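Local coordinates for beta-xylosidase (Uncultured organism, PDB 4MLG), which probably hydrolyses xylo-oligosaccharides to release xylose, as a beta-xylosidase of glycoside hydrolase family 43 with a calcium-containing beta-propeller fold, at residues D58-E63 / V305-Y310. Residues are numbered along the deposited sequence; the frame is centred on the assembly and turned at random.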
loop_
_atom_site.group_PDB
_atom_site.type_symbol
_atom_site.label_atom_id
_atom_site.label_comp_id
_atom_site.label_asym_id
_atom_site.label_seq_id
_atom_site.Cartn_x
_atom_site.Cartn_y
_atom_site.Cartn_z
ATOM N N ASP A 58 8.090 30.463 26.994
ATOM C CA ASP A 58 9.468 30.934 26.931
ATOM C C ASP A 58 10.412 29.744 26.789
ATOM O O ASP A 58 10.467 28.879 27.662
ATOM C CB ASP A 58 9.816 31.741 28.181
ATOM C CG ASP A 58 11.222 32.302 28.139
ATOM O OD1 ASP A 58 11.695 32.639 27.032
ATOM O OD2 ASP A 58 11.854 32.404 29.211
ATOM N N VAL A 59 11.086 29.658 25.658
ATOM C CA VAL A 59 11.926 28.510 25.393
ATOM C C VAL A 59 13.094 28.403 26.363
ATOM O O VAL A 59 13.388 27.335 26.872
ATOM C CB VAL A 59 12.467 28.551 23.954
ATOM C CG1 VAL A 59 13.393 27.382 23.700
ATOM C CG2 VAL A 59 11.328 28.527 22.966
ATOM N N GLU A 60 13.766 29.521 26.600
ATOM C CA GLU A 60 14.926 29.533 27.485
ATOM C C GLU A 60 14.757 29.310 28.992
ATOM O O GLU A 60 15.519 28.565 29.580
ATOM C CB GLU A 60 15.763 30.767 27.210
ATOM C CG GLU A 60 16.548 30.639 25.928
ATOM C CD GLU A 60 16.680 31.950 25.219
ATOM O OE1 GLU A 60 15.678 32.673 25.152
ATOM O OE2 GLU A 60 17.781 32.246 24.735
ATOM N N GLN A 61 13.784 29.948 29.623
ATOM C CA GLN A 61 13.533 29.692 31.042
ATOM C C GLN A 61 12.094 29.314 31.362
ATOM O O GLN A 61 11.720 29.201 32.522
ATOM C CB GLN A 61 14.008 30.851 31.925
ATOM C CG GLN A 61 14.717 30.390 33.191
ATOM C CD GLN A 61 16.016 31.123 33.449
ATOM O OE1 GLN A 61 16.257 32.194 32.901
ATOM N NE2 GLN A 61 16.858 30.554 34.293
ATOM N N GLY A 62 11.289 29.136 30.322
ATOM C CA GLY A 62 9.869 28.864 30.464
ATOM C C GLY A 62 9.440 27.501 30.976
ATOM O O GLY A 62 10.111 26.514 30.774
ATOM N N GLU A 63 8.296 27.445 31.640
ATOM C CA GLU A 63 7.709 26.169 32.018
ATOM C C GLU A 63 7.199 25.408 30.798
ATOM O O GLU A 63 6.737 26.004 29.841
ATOM C CB GLU A 63 6.572 26.365 33.018
ATOM C CG GLU A 63 5.873 25.068 33.371
ATOM C CD GLU A 63 4.725 25.246 34.331
ATOM O OE1 GLU A 63 3.663 24.640 34.087
ATOM O OE2 GLU A 63 4.885 25.974 35.326
ATOM N N VAL A 305 16.671 21.508 23.353
ATOM C CA VAL A 305 16.683 22.689 22.499
ATOM C C VAL A 305 17.976 23.489 22.645
ATOM O O VAL A 305 18.445 23.742 23.756
ATOM C CB VAL A 305 15.455 23.593 22.766
ATOM C CG1 VAL A 305 15.314 23.890 24.253
ATOM C CG2 VAL A 305 15.540 24.877 21.956
ATOM N N ALA A 306 18.555 23.867 21.509
ATOM C CA ALA A 306 19.748 24.701 21.489
ATOM C C ALA A 306 19.520 25.899 20.578
ATOM O O ALA A 306 18.865 25.783 19.540
ATOM C CB ALA A 306 20.948 23.900 21.020
ATOM N N GLU A 307 20.057 27.050 20.968
ATOM C CA GLU A 307 19.897 28.266 20.182
ATOM C C GLU A 307 20.665 28.183 18.868
ATOM O O GLU A 307 21.837 27.807 18.843
ATOM C CB GLU A 307 20.345 29.490 20.982
ATOM C CG GLU A 307 20.164 30.807 20.246
ATOM C CD GLU A 307 20.451 32.011 21.117
ATOM O OE1 GLU A 307 20.867 31.820 22.279
ATOM O OE2 GLU A 307 20.259 33.150 20.642
ATOM N N LEU A 308 19.991 28.531 17.775
ATOM C CA LEU A 308 20.604 28.506 16.453
ATOM C C LEU A 308 20.908 29.924 15.979
ATOM O O LEU A 308 20.073 30.819 16.097
ATOM C CB LEU A 308 19.685 27.799 15.455
ATOM C CG LEU A 308 20.265 27.513 14.071
ATOM C CD1 LEU A 308 20.100 26.042 13.727
ATOM C CD2 LEU A 308 19.607 28.385 13.014
ATOM N N LYS A 309 22.110 30.124 15.448
ATOM C CA LYS A 309 22.534 31.449 15.011
ATOM C C LYS A 309 23.050 31.437 13.576
ATOM O O LYS A 309 23.659 30.462 13.133
ATOM C CB LYS A 309 23.602 32.008 15.954
ATOM C CG LYS A 309 23.105 32.257 17.368
ATOM C CD LYS A 309 24.216 32.785 18.260
ATOM C CE LYS A 309 23.710 33.058 19.667
ATOM N NZ LYS A 309 24.800 33.530 20.565
ATOM N N TYR A 310 22.800 32.524 12.855
ATOM C CA TYR A 310 23.214 32.628 11.462
ATOM C C TYR A 310 24.408 33.557 11.293
ATOM O O TYR A 310 24.603 34.489 12.075
ATOM C CB TYR A 310 22.062 33.138 10.591
ATOM C CG TYR A 310 20.834 32.256 10.580
ATOM C CD1 TYR A 310 20.737 31.176 9.712
ATOM C CD2 TYR A 310 19.765 32.514 11.427
ATOM C CE1 TYR A 310 19.613 30.373 9.696
ATOM C CE2 TYR A 310 18.637 31.716 11.417
ATOM C CZ TYR A 310 18.566 30.648 10.550
ATOM O OH TYR A 310 17.442 29.853 10.542
#
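In this beta-propeller, the loop linking strands 50-56 and 64-72 meets strand 302-308 of a different sheet, through Val59 with Val305 and Glu60 with Glu307. The apolar part is small. Val59 CG1 lies 3.7 Å from Val305 CG2 and 4.0 Å from Val305 CG1, so one methyl faces both branches of its partner. With chi1 at 178°, CG1 points away from the Val59 backbone N and reaches Val305. Tyr285 of strand 283-290 touches both valines and extends the apolar patch. Nearer the surface, the carboxylates of Glu60 and Glu307 approach obliquely, with Glu60 OE2 4.0 Å from Glu307 OE1 and their planes nearly perpendicular (88°). No hydrogen bond joins the two segments. Met1 N bonds to both acids, to Glu60 OE2 and weakly to Glu307 OE1. Within the loop, Asp58 OD2 accepts from Gln61 N at 3.2 Å, an Asx motif in which the donor sits above the carboxylate plane. If both glutamates are ionised, they would probably repel each other. The chain's amino terminus, probably positively charged, would offset part of that, so the two acids are probably held close by a shared cationic partner rather than by each other.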